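PDB 3ERV: putative C39-like peptidase from Bacillus anthracis, which is of unknown function but probably acts as a cysteine peptidase of the papain-like clan CA, related to the C39 peptidases. Local coordinates for residues L34-I40 and A56-Y61; D47-E51 and S103-V107; M69-N73 and N96-F100; H109-F113 and V125-G129. One frame throughout, in Å; residues are numbered along the deposited sequence.

How the interactions relate
Helix 50-61 is the common thread. Interaction 1 covers its C-terminal turns and interaction 2 its N-terminal start, with centres about 20 Å apart. Interaction 2 holds Cys50, the probable nucleophile of a likely Cys50-His178-Asp194 triad; Phe39 of interaction 1 lies near that site without touching it. Interaction 3 is the close neighbour of interaction 2, at about 8 Å between centres, joined by probable hydrogen bonds of Asp47 OD2 with Phe100 N and of Arg48 NH1 with Asn96 O. Leu71 of helix 68-74 packs on Ala56 and Leu59, linking interactions 1 and 3. Interaction 4, about 17 Å from interaction 2 between centres, meets it where Leu112 packs against Glu51 and Val107.

Interaction 1. Residues L34-I40 and A56-Y61; sequences LSNVPFI and AMMLQY. With EDO (1,2-ethanediol), chain C.
Val37 and Tyr61 bring their CA atoms to 5.7 Å, and Pro38 and Met57 theirs to 5.5 Å, so the irregular chain of 34-40 lies close along the last turns of helix 50-61. A type I beta turn from Leu34 to Val37 brings the chain against Tyr61. A CH-pi contact joins Val37 and Tyr61: Val37 CG2 stands 3.8 Å from the centroid of the Tyr61 ring, only 1° off the ring normal. Tyr61 reaches that position because its CG is anti to the backbone N (chi1 -163°), which sends the ring back over the loop. Its hydroxyl then meets a water at 2.7 Å from OH, and the same water accepts from Asn36 N.

Further along, Met57 bends at its sulfur end beneath the Pro38-Ile40 backbone. Ile40 N donates a weak hydrogen bond to Met57 SD (3.5 Å, 159°), while Ile40 CG1 slides past Met57 CG at 3.7 Å. Ile40 CD1 comes from the opposite direction to Gln60 and touches its amide, 3.5 Å from NE2; that nitrogen is held by Val66 O. Pro38 CB lies against Gln60 OE1 and its CD against Tyr61 CD1.

The loop after strand 32-33 thus packs on the later turns of helix 50-61, whose start carries the probable nucleophile Cys50, as in papain-like peptidases of clan CA.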
loop_
_atom_site.group_PDB
_atom_site.type_symbol
_atom_site.label_atom_id
_atom_site.label_comp_id
_atom_site.label_asym_id
_atom_site.label_seq_id
_atom_site.Cartn_x
_atom_site.Cartn_y
_atom_site.Cartn_z
ATOM N N LEU A 34 11.790 2.792 12.106
ATOM C CA LEU A 34 11.486 1.458 12.593
ATOM C C LEU A 34 12.290 0.520 11.710
ATOM O O LEU A 34 11.759 -0.150 10.795
ATOM C CB LEU A 34 9.976 1.189 12.463
ATOM C CG LEU A 34 9.029 2.148 13.202
ATOM C CD1 LEU A 34 7.602 1.836 12.824
ATOM C CD2 LEU A 34 9.181 2.096 14.750
ATOM N N SER A 35 13.588 0.468 11.995
ATOM C CA SER A 35 14.524 -0.137 11.079
ATOM C C SER A 35 14.467 -1.666 11.134
ATOM O O SER A 35 15.059 -2.333 10.299
ATOM C CB SER A 35 15.931 0.399 11.368
ATOM O OG SER A 35 16.313 0.096 12.701
ATOM N N ASN A 36 13.709 -2.236 12.073
ATOM C CA ASN A 36 13.593 -3.710 12.115
ATOM C C ASN A 36 12.304 -4.299 11.573
ATOM O O ASN A 36 12.007 -5.516 11.747
ATOM C CB ASN A 36 13.984 -4.294 13.493
ATOM C CG ASN A 36 15.492 -4.263 13.704
ATOM O OD1 ASN A 36 16.247 -3.917 12.765
ATOM N ND2 ASN A 36 15.956 -4.669 14.895
ATOM N N VAL A 37 11.549 -3.441 10.902
ATOM C CA VAL A 37 10.428 -3.893 10.083
ATOM C C VAL A 37 11.056 -4.863 9.070
ATOM O O VAL A 37 12.023 -4.517 8.391
ATOM C CB VAL A 37 9.715 -2.667 9.365
ATOM C CG1 VAL A 37 8.731 -3.134 8.252
ATOM C CG2 VAL A 37 9.052 -1.742 10.422
ATOM N N PRO A 38 10.505 -6.086 8.970
ATOM C CA PRO A 38 11.077 -7.101 8.057
ATOM C C PRO A 38 11.078 -6.633 6.590
ATOM O O PRO A 38 10.267 -5.830 6.199
ATOM C CB PRO A 38 10.129 -8.319 8.229
ATOM C CG PRO A 38 9.486 -8.148 9.499
ATOM C CD PRO A 38 9.430 -6.624 9.824
ATOM N N PHE A 39 12.012 -7.131 5.784
ATOM C CA PHE A 39 12.126 -6.695 4.410
ATOM C C PHE A 39 11.741 -7.876 3.533
ATOM O O PHE A 39 12.311 -8.957 3.660
ATOM C CB PHE A 39 13.572 -6.163 4.129
ATOM C CG PHE A 39 13.948 -6.106 2.654
ATOM C CD1 PHE A 39 13.641 -5.026 1.885
ATOM C CD2 PHE A 39 14.650 -7.165 2.063
ATOM C CE1 PHE A 39 14.001 -4.997 0.509
ATOM C CE2 PHE A 39 15.016 -7.143 0.710
ATOM C CZ PHE A 39 14.686 -6.053 -0.065
ATOM N N ILE A 40 10.762 -7.651 2.651
ATOM C CA ILE A 40 10.334 -8.622 1.620
ATOM C C ILE A 40 10.242 -7.957 0.221
ATOM O O ILE A 40 9.886 -6.773 0.086
ATOM C CB ILE A 40 8.949 -9.252 1.971
ATOM C CG1 ILE A 40 8.923 -9.678 3.448
ATOM C CG2 ILE A 40 8.677 -10.504 1.064
ATOM C CD1 ILE A 40 7.530 -10.088 3.985
ATOM N N ALA A 56 2.265 -7.855 4.058
ATOM C CA ALA A 56 2.981 -8.934 4.722
ATOM C C ALA A 56 4.061 -8.459 5.725
ATOM O O ALA A 56 4.081 -8.869 6.895
ATOM C CB ALA A 56 3.547 -9.953 3.675
ATOM N N MET A 57 4.888 -7.522 5.296
ATOM C CA MET A 57 5.882 -6.882 6.181
ATOM C C MET A 57 5.237 -6.267 7.433
ATOM O O MET A 57 5.762 -6.420 8.559
ATOM C CB MET A 57 6.655 -5.770 5.417
ATOM C CG MET A 57 7.737 -6.274 4.401
ATOM S SD MET A 57 8.733 -4.959 3.537
ATOM C CE MET A 57 7.778 -4.699 2.041
ATOM N N MET A 58 4.125 -5.555 7.249
ATOM C CA MET A 58 3.402 -4.925 8.364
ATOM C C MET A 58 2.885 -5.968 9.330
ATOM O O MET A 58 3.105 -5.862 10.562
ATOM C CB MET A 58 2.213 -4.073 7.840
ATOM C CG MET A 58 1.480 -3.080 8.871
ATOM S SD MET A 58 -0.262 -2.625 8.517
ATOM C CE MET A 58 -1.019 -4.171 9.081
ATOM N N LEU A 59 2.191 -6.974 8.783
ATOM C CA LEU A 59 1.642 -8.075 9.609
ATOM C C LEU A 59 2.718 -8.858 10.399
ATOM O O LEU A 59 2.530 -9.147 11.587
ATOM C CB LEU A 59 0.862 -9.049 8.707
ATOM C CG LEU A 59 -0.508 -8.475 8.234
ATOM C CD1 LEU A 59 -1.261 -9.487 7.360
ATOM C CD2 LEU A 59 -1.345 -8.088 9.456
ATOM N N GLN A 60 3.811 -9.237 9.729
ATOM C CA GLN A 60 4.978 -9.833 10.396
ATOM C C GLN A 60 5.494 -9.004 11.567
ATOM O O GLN A 60 5.696 -9.538 12.672
ATOM C CB GLN A 60 6.127 -10.079 9.396
ATOM C CG GLN A 60 5.801 -11.182 8.472
ATOM C CD GLN A 60 6.872 -11.431 7.437
ATOM O OE1 GLN A 60 7.965 -10.834 7.488
ATOM N NE2 GLN A 60 6.570 -12.333 6.474
ATOM N N TYR A 61 5.740 -7.713 11.335
ATOM C CA TYR A 61 6.210 -6.842 12.424
ATOM C C TYR A 61 5.191 -6.766 13.561
ATOM O O TYR A 61 5.559 -6.657 14.715
ATOM C CB TYR A 61 6.405 -5.424 11.920
ATOM C CG TYR A 61 7.244 -4.540 12.795
ATOM C CD1 TYR A 61 8.573 -4.869 13.076
ATOM C CD2 TYR A 61 6.719 -3.350 13.314
ATOM C CE1 TYR A 61 9.373 -4.002 13.828
ATOM C CE2 TYR A 61 7.488 -2.495 14.099
ATOM C CZ TYR A 61 8.809 -2.821 14.336
ATOM O OH TYR A 61 9.561 -1.978 15.074
HETATM C C1 EDO C . 16.422 -4.903 8.593
HETATM O O1 EDO C . 16.896 -4.479 9.890
HETATM C C2 EDO C . 14.988 -5.453 8.672
HETATM O O2 EDO C . 14.954 -6.879 8.584
HETATM O O HOH W 1 12.137 -1.410 14.457
#

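Interaction 2. Residues D47-E51 and S103-V107; sequences DRGCE and SGYGV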
loop_
_atom_site.group_PDB
_atom_site.type_symbol
_atom_site.label_atom_id
_atom_site.label_comp_id
_atom_site.label_asym_id
_atom_site.label_seq_id
_atom_site.Cartn_x
_atom_site.Cartn_y
_atom_site.Cartn_z
ATOM N N ASP A 47 4.237 -10.557 -9.688
ATOM C CA ASP A 47 4.515 -9.413 -10.586
ATOM C C ASP A 47 3.739 -8.202 -10.126
ATOM O O ASP A 47 4.260 -7.073 -10.173
ATOM C CB ASP A 47 4.151 -9.709 -12.058
ATOM C CG ASP A 47 5.172 -10.595 -12.740
ATOM O OD1 ASP A 47 6.285 -10.765 -12.182
ATOM O OD2 ASP A 47 4.835 -11.196 -13.790
ATOM N N ARG A 48 2.517 -8.432 -9.623
ATOM C CA ARG A 48 1.749 -7.319 -9.108
ATOM C C ARG A 48 1.479 -7.439 -7.614
ATOM O O ARG A 48 0.358 -7.190 -7.157
ATOM C CB ARG A 48 0.424 -7.133 -9.857
ATOM C CG ARG A 48 0.600 -6.670 -11.295
ATOM C CD ARG A 48 -0.726 -6.355 -12.015
ATOM N NE ARG A 48 -0.509 -6.191 -13.469
ATOM C CZ ARG A 48 -0.530 -7.178 -14.377
ATOM N NH1 ARG A 48 -0.804 -8.450 -14.030
ATOM N NH2 ARG A 48 -0.303 -6.896 -15.671
ATOM N N GLY A 49 2.500 -7.805 -6.853
ATOM C CA GLY A 49 2.304 -8.006 -5.432
ATOM C C GLY A 49 2.714 -6.906 -4.460
ATOM O O GLY A 49 2.902 -7.197 -3.288
ATOM N N CYS A 50 2.850 -5.656 -4.903
ATOM C CA CYS A 50 3.315 -4.588 -3.994
ATOM C C CYS A 50 2.380 -4.375 -2.782
ATOM O O CYS A 50 2.847 -4.236 -1.671
ATOM C CB CYS A 50 3.571 -3.255 -4.726
ATOM S SG CYS A 50 2.107 -2.472 -5.498
ATOM N N GLU A 51 1.064 -4.326 -2.989
ATOM C CA GLU A 51 0.170 -4.194 -1.815
ATOM C C GLU A 51 0.197 -5.358 -0.817
ATOM O O GLU A 51 0.297 -5.152 0.427
ATOM C CB GLU A 51 -1.271 -3.952 -2.279
ATOM C CG GLU A 51 -1.431 -2.812 -3.278
ATOM C CD GLU A 51 -1.499 -3.196 -4.761
ATOM O OE1 GLU A 51 -1.062 -4.302 -5.147
ATOM O OE2 GLU A 51 -1.950 -2.327 -5.580
ATOM N N SER A 103 -3.586 -9.116 -17.902
ATOM C CA SER A 103 -3.966 -7.779 -17.407
ATOM C C SER A 103 -4.166 -7.739 -15.906
ATOM O O SER A 103 -4.712 -8.680 -15.341
ATOM C CB SER A 103 -5.289 -7.338 -18.037
ATOM O OG SER A 103 -5.168 -7.392 -19.434
ATOM N N GLY A 104 -3.813 -6.609 -15.287
ATOM C CA GLY A 104 -4.088 -6.396 -13.869
ATOM C C GLY A 104 -3.699 -5.005 -13.452
ATOM O O GLY A 104 -3.002 -4.275 -14.188
ATOM N N TYR A 105 -4.140 -4.591 -12.275
ATOM C CA TYR A 105 -3.796 -3.286 -11.811
ATOM C C TYR A 105 -3.248 -3.331 -10.359
ATOM O O TYR A 105 -2.029 -3.358 -10.146
ATOM C CB TYR A 105 -5.031 -2.364 -11.956
ATOM C CG TYR A 105 -4.812 -0.982 -11.357
ATOM C CD1 TYR A 105 -3.785 -0.153 -11.836
ATOM C CD2 TYR A 105 -5.627 -0.498 -10.331
ATOM C CE1 TYR A 105 -3.566 1.111 -11.298
ATOM C CE2 TYR A 105 -5.409 0.767 -9.775
ATOM C CZ TYR A 105 -4.367 1.571 -10.303
ATOM O OH TYR A 105 -4.114 2.835 -9.830
ATOM N N GLY A 106 -4.147 -3.409 -9.368
ATOM C CA GLY A 106 -3.732 -3.351 -7.952
ATOM C C GLY A 106 -5.008 -3.338 -7.143
ATOM O O GLY A 106 -6.090 -3.670 -7.661
ATOM N N VAL A 107 -4.900 -2.928 -5.890
ATOM C CA VAL A 107 -6.032 -2.970 -4.982
ATOM C C VAL A 107 -5.885 -1.754 -4.086
ATOM O O VAL A 107 -4.769 -1.337 -3.777
ATOM C CB VAL A 107 -6.062 -4.293 -4.149
ATOM C CG1 VAL A 107 -4.796 -4.390 -3.289
ATOM C CG2 VAL A 107 -7.299 -4.330 -3.254
HETATM O O HOH W 2 -0.477 -3.999 -7.947
#
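One face of the Arg48 guanidinium rests on the Ser103-Gly104 peptide, with Gly104 N 3.4 Å above the plane over its centre and Ser103 C nearer the rim. The contact is flat group against peptide: Arg48 NE lies near Gly104 O, but at an angle too poor for a hydrogen bond. The polar ends of the guanidinium are engaged elsewhere, NH1 with Asn96 O and Thr99 O, and NH2 with Glu102 O. Three carbonyls thus fix the rotation of the group.

The second flat group is the Glu51 carboxylate. Val107 N donates to Glu51 OE2 (3.0 Å, 156°), yet it does so from above the carboxylate, 74° out of its plane. A bend at chi2 (98°) folds the acid back toward the loop, and its aliphatic part slides along Val107, with CB 3.7 Å from Val107 CG1. Gly106, having no side chain, admits OE2 to 3.1 Å from its CA. A water lies between the segments, placed to donate to Glu51 OE1 (2.9 Å) and Tyr105 O (2.8 Å), though it has more acceptors nearby than protons.

Gly49 forms the N-cap of helix 50-61, and Cys50, the probable nucleophile, follows it. Glu51 OE2 also lies close to Glu177 OE2, a meeting of like groups that may raise the affinity of the pair for a proton. Chemically, the loop 103-107 is held beside the probable active site by an arginine that stacks on its peptide while bonding to carbonyls before it, and by a buried glutamate that accepts from Val107 N.

Interaction 3. Residues M69-N73 and N96-F100; sequences MKLAN and NIYTF. With EDO (1,2-ethanediol), chain B.
Tyr98 points its ring at helix 68-74 so that Met69 meets it at the edge and Asn73 lies near its hydroxyl. Met69 curls at both chi2 and chi3, and its CE comes, near the ring plane, to 4.2 Å from Tyr98 CE1. The amide of Asn73 is turned 27° from the ring, and a water joins them, 3.0 Å from Asn73 ND2 and 2.6 Å from Tyr98 OH. A second water lies in the ring plane and donates to Met69 O while sitting 2.8 Å from Tyr98 OH, so the hydroxyl reaches the helix through solvent on both counts.

The loop that presents this ring follows strand 93-94 and is shaped by Asn96: its OD1 accepts from Tyr98 N, an Asx turn, and at 2.8 Å from Thr99 N, which makes it an Asx motif, the two donors approaching from opposite faces of the amide plane.

The side chain of Ile97 serves two partners. With CG1 anti to the backbone N (chi1 -164°), its CD1 reaches Ala72 CB at 3.8 Å, and its CG2 sits 3.6 Å above the Tyr98 ring plane, over the centre. Ile97 N donates to O1 of a bound 1,2-ethanediol, probably from the crystallisation liquor, at 2.9 Å.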
loop_
_atom_site.group_PDB
_atom_site.type_symbol
_atom_site.label_atom_id
_atom_site.label_comp_id
_atom_site.label_asym_id
_atom_site.label_seq_id
_atom_site.Cartn_x
_atom_site.Cartn_y
_atom_site.Cartn_z
ATOM N N MET A 69 2.548 -14.888 -0.287
ATOM C CA MET A 69 1.792 -15.804 -1.143
ATOM C C MET A 69 0.414 -16.119 -0.555
ATOM O O MET A 69 -0.593 -16.253 -1.274
ATOM C CB MET A 69 2.577 -17.123 -1.395
ATOM C CG MET A 69 4.025 -16.919 -2.023
ATOM S SD MET A 69 3.897 -16.042 -3.594
ATOM C CE MET A 69 2.680 -17.105 -4.428
ATOM N N LYS A 70 0.349 -16.267 0.760
ATOM C CA LYS A 70 -0.949 -16.512 1.383
ATOM C C LYS A 70 -1.831 -15.273 1.226
ATOM O O LYS A 70 -3.010 -15.356 0.928
ATOM C CB LYS A 70 -0.775 -16.891 2.871
ATOM C CG LYS A 70 -2.102 -17.203 3.579
ATOM C CD LYS A 70 -1.927 -18.455 4.499
ATOM C CE LYS A 70 -3.173 -18.813 5.330
ATOM N NZ LYS A 70 -3.508 -17.766 6.347
ATOM N N LEU A 71 -1.242 -14.100 1.401
ATOM C CA LEU A 71 -2.006 -12.863 1.292
ATOM C C LEU A 71 -2.467 -12.632 -0.156
ATOM O O LEU A 71 -3.582 -12.087 -0.406
ATOM C CB LEU A 71 -1.179 -11.652 1.787
ATOM C CG LEU A 71 -0.830 -11.732 3.289
ATOM C CD1 LEU A 71 -0.007 -10.512 3.661
ATOM C CD2 LEU A 71 -2.102 -11.789 4.164
ATOM N N ALA A 72 -1.598 -13.021 -1.093
ATOM C CA ALA A 72 -1.933 -12.907 -2.509
ATOM C C ALA A 72 -3.125 -13.802 -2.883
ATOM O O ALA A 72 -3.924 -13.448 -3.758
ATOM C CB ALA A 72 -0.757 -13.240 -3.361
ATOM N N ASN A 73 -3.250 -14.965 -2.248
ATOM C CA ASN A 73 -4.386 -15.786 -2.540
ATOM C C ASN A 73 -5.639 -15.267 -1.837
ATOM O O ASN A 73 -6.744 -15.412 -2.346
ATOM C CB ASN A 73 -4.116 -17.242 -2.155
ATOM C CG ASN A 73 -5.251 -18.140 -2.552
ATOM O OD1 ASN A 73 -5.755 -18.891 -1.754
ATOM N ND2 ASN A 73 -5.671 -18.039 -3.807
ATOM N N ASN A 96 -4.839 -9.707 -12.481
ATOM C CA ASN A 96 -3.880 -10.770 -12.194
ATOM C C ASN A 96 -2.750 -10.311 -11.286
ATOM O O ASN A 96 -1.939 -9.463 -11.653
ATOM C CB ASN A 96 -3.348 -11.352 -13.505
ATOM C CG ASN A 96 -2.777 -12.742 -13.324
ATOM O OD1 ASN A 96 -1.764 -12.920 -12.618
ATOM N ND2 ASN A 96 -3.438 -13.746 -13.926
ATOM N N ILE A 97 -2.766 -10.800 -10.044
ATOM C CA ILE A 97 -1.734 -10.470 -9.075
ATOM C C ILE A 97 -0.364 -11.155 -9.374
ATOM O O ILE A 97 0.681 -10.656 -8.969
ATOM C CB ILE A 97 -2.228 -10.827 -7.645
ATOM C CG1 ILE A 97 -1.355 -10.145 -6.563
ATOM C CG2 ILE A 97 -2.336 -12.382 -7.496
ATOM C CD1 ILE A 97 -2.049 -10.111 -5.179
ATOM N N TYR A 98 -0.388 -12.260 -10.116
ATOM C CA TYR A 98 0.760 -13.140 -10.270
ATOM C C TYR A 98 1.650 -12.784 -11.467
ATOM O O TYR A 98 2.896 -12.772 -11.356
ATOM C CB TYR A 98 0.299 -14.596 -10.477
ATOM C CG TYR A 98 -0.410 -15.175 -9.286
ATOM C CD1 TYR A 98 0.269 -15.384 -8.080
ATOM C CD2 TYR A 98 -1.769 -15.510 -9.350
ATOM C CE1 TYR A 98 -0.397 -15.897 -6.968
ATOM C CE2 TYR A 98 -2.425 -16.037 -8.239
ATOM C CZ TYR A 98 -1.736 -16.207 -7.050
ATOM O OH TYR A 98 -2.417 -16.700 -5.958
ATOM N N THR A 99 1.023 -12.546 -12.616
ATOM C CA THR A 99 1.820 -12.400 -13.855
ATOM C C THR A 99 1.478 -11.187 -14.748
ATOM O O THR A 99 0.319 -10.974 -15.087
ATOM C CB THR A 99 1.831 -13.689 -14.706
ATOM O OG1 THR A 99 2.674 -13.478 -15.845
ATOM C CG2 THR A 99 0.425 -14.070 -15.193
ATOM N N PHE A 100 2.520 -10.449 -15.160
ATOM C CA PHE A 100 2.414 -9.337 -16.124
ATOM C C PHE A 100 1.865 -9.872 -17.454
ATOM O O PHE A 100 1.317 -9.147 -18.275
ATOM C CB PHE A 100 3.789 -8.684 -16.351
ATOM C CG PHE A 100 4.214 -7.710 -15.247
ATOM C CD1 PHE A 100 3.370 -6.729 -14.809
ATOM C CD2 PHE A 100 5.470 -7.787 -14.681
ATOM C CE1 PHE A 100 3.765 -5.840 -13.853
ATOM C CE2 PHE A 100 5.850 -6.924 -13.689
ATOM C CZ PHE A 100 4.999 -5.937 -13.293
HETATM C C1 EDO B . -4.930 -13.594 -9.501
HETATM O O1 EDO B . -5.220 -12.214 -9.310
HETATM C C2 EDO B . -5.920 -14.298 -10.386
HETATM O O2 EDO B . -5.649 -14.042 -11.764
HETATM O O HOH W 3 -0.736 -17.353 -3.811
HETATM O O HOH W 4 -5.028 -16.326 -6.184
#

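Interaction 4. Residues H109-F113 and V125-G129; sequences HGPLF and VDLTG
His109, on the first turn of helix 109-119, meets Asp126, which heads an Asx turn at the end of strand 124-126. His109 ND1 donates to Asp126 OD2 at 2.7 Å with an N-H...O angle of 158°. The acceptor lies in the ring plane and uses its syn lone pair, while ring and carboxylate planes stand 72° apart. Such a pairing would probably favour a charged imidazole.

The Asx turn fixes the carboxylate from its other oxygen. Thr128 N donates to Asp126 OD1 at 2.8 Å from the anti side, and Thr128 OG1 donates to the syn lone pair of the same atom at 2.6 Å. Thr128 OG1 has a further partner in Ala220 N of strand 220-223, the antiparallel neighbour of strand 124-126, so the turn is tied to the main sheet and the helix is docked on that edge.

Above the imidazole, Thr128 spreads both branches over one face: OG1 toward the rim, and CG2 in a CH-pi contact 3.6 Å from the ring centroid. Phe113, a turn further along, has its CG anti to the backbone N (chi1 178°) and offers a face to Asp126 CB, 3.9 Å from its centroid. Its CE1 approaches Asp126 N at 3.4 Å.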
loop_
_atom_site.group_PDB
_atom_site.type_symbol
_atom_site.label_atom_id
_atom_site.label_comp_id
_atom_site.label_asym_id
_atom_site.label_seq_id
_atom_site.Cartn_x
_atom_site.Cartn_y
_atom_site.Cartn_z
ATOM N N HIS A 109 -7.317 0.748 -0.578
ATOM C CA HIS A 109 -7.297 0.574 0.846
ATOM C C HIS A 109 -8.455 -0.295 1.424
ATOM O O HIS A 109 -8.254 -1.015 2.392
ATOM C CB HIS A 109 -7.253 1.953 1.528
ATOM C CG HIS A 109 -8.555 2.689 1.464
ATOM N ND1 HIS A 109 -9.491 2.631 2.479
ATOM C CD2 HIS A 109 -9.097 3.468 0.496
ATOM C CE1 HIS A 109 -10.553 3.355 2.142
ATOM N NE2 HIS A 109 -10.334 3.876 0.945
ATOM N N GLY A 110 -9.656 -0.238 0.853
ATOM C CA GLY A 110 -10.791 -0.974 1.474
ATOM C C GLY A 110 -10.548 -2.484 1.612
ATOM O O GLY A 110 -10.504 -3.063 2.732
ATOM N N PRO A 111 -10.402 -3.157 0.477
ATOM C CA PRO A 111 -10.166 -4.607 0.406
ATOM C C PRO A 111 -8.849 -4.927 1.110
ATOM O O PRO A 111 -8.712 -5.936 1.791
ATOM C CB PRO A 111 -10.038 -4.862 -1.124
ATOM C CG PRO A 111 -10.753 -3.634 -1.780
ATOM C CD PRO A 111 -10.406 -2.508 -0.842
ATOM N N LEU A 112 -7.872 -4.046 0.956
ATOM C CA LEU A 112 -6.618 -4.305 1.599
ATOM C C LEU A 112 -6.795 -4.288 3.133
ATOM O O LEU A 112 -6.210 -5.125 3.831
ATOM C CB LEU A 112 -5.557 -3.317 1.125
ATOM C CG LEU A 112 -4.098 -3.685 1.405
ATOM C CD1 LEU A 112 -3.698 -5.105 0.915
ATOM C CD2 LEU A 112 -3.170 -2.586 0.779
ATOM N N PHE A 113 -7.582 -3.331 3.639
ATOM C CA PHE A 113 -7.949 -3.276 5.059
ATOM C C PHE A 113 -8.720 -4.527 5.537
ATOM O O PHE A 113 -8.457 -5.069 6.617
ATOM C CB PHE A 113 -8.775 -2.019 5.353
ATOM C CG PHE A 113 -9.240 -1.913 6.799
ATOM C CD1 PHE A 113 -8.314 -1.784 7.841
ATOM C CD2 PHE A 113 -10.592 -1.963 7.114
ATOM C CE1 PHE A 113 -8.711 -1.663 9.157
ATOM C CE2 PHE A 113 -11.012 -1.860 8.457
ATOM C CZ PHE A 113 -10.053 -1.712 9.480
ATOM N N VAL A 125 -6.224 -0.855 11.589
ATOM C CA VAL A 125 -6.927 0.419 11.422
ATOM C C VAL A 125 -6.711 0.956 9.995
ATOM O O VAL A 125 -5.639 0.780 9.394
ATOM C CB VAL A 125 -6.429 1.504 12.436
ATOM C CG1 VAL A 125 -6.791 1.117 13.857
ATOM C CG2 VAL A 125 -4.913 1.682 12.333
ATOM N N ASP A 126 -7.748 1.578 9.445
ATOM C CA ASP A 126 -7.656 2.221 8.146
ATOM C C ASP A 126 -7.480 3.723 8.374
ATOM O O ASP A 126 -8.392 4.408 8.880
ATOM C CB ASP A 126 -8.927 1.971 7.355
ATOM C CG ASP A 126 -8.800 2.394 5.893
ATOM O OD1 ASP A 126 -7.975 3.287 5.559
ATOM O OD2 ASP A 126 -9.491 1.775 5.074
ATOM N N LEU A 127 -6.310 4.248 8.047
ATOM C CA LEU A 127 -6.073 5.644 8.299
ATOM C C LEU A 127 -6.315 6.441 7.037
ATOM O O LEU A 127 -5.826 7.548 6.920
ATOM C CB LEU A 127 -4.623 5.869 8.777
ATOM C CG LEU A 127 -4.233 5.078 10.031
ATOM C CD1 LEU A 127 -2.728 5.195 10.377
ATOM C CD2 LEU A 127 -5.082 5.590 11.165
ATOM N N THR A 128 -7.051 5.895 6.089
ATOM C CA THR A 128 -7.252 6.610 4.809
ATOM C C THR A 128 -8.001 7.939 5.007
ATOM O O THR A 128 -8.979 7.983 5.728
ATOM C CB THR A 128 -7.981 5.699 3.830
ATOM O OG1 THR A 128 -7.101 4.615 3.509
ATOM C CG2 THR A 128 -8.438 6.450 2.524
ATOM N N GLY A 129 -7.514 9.023 4.414
ATOM C CA GLY A 129 -8.147 10.333 4.594
ATOM C C GLY A 129 -7.632 11.158 5.767
ATOM O O GLY A 129 -7.953 12.325 5.870
#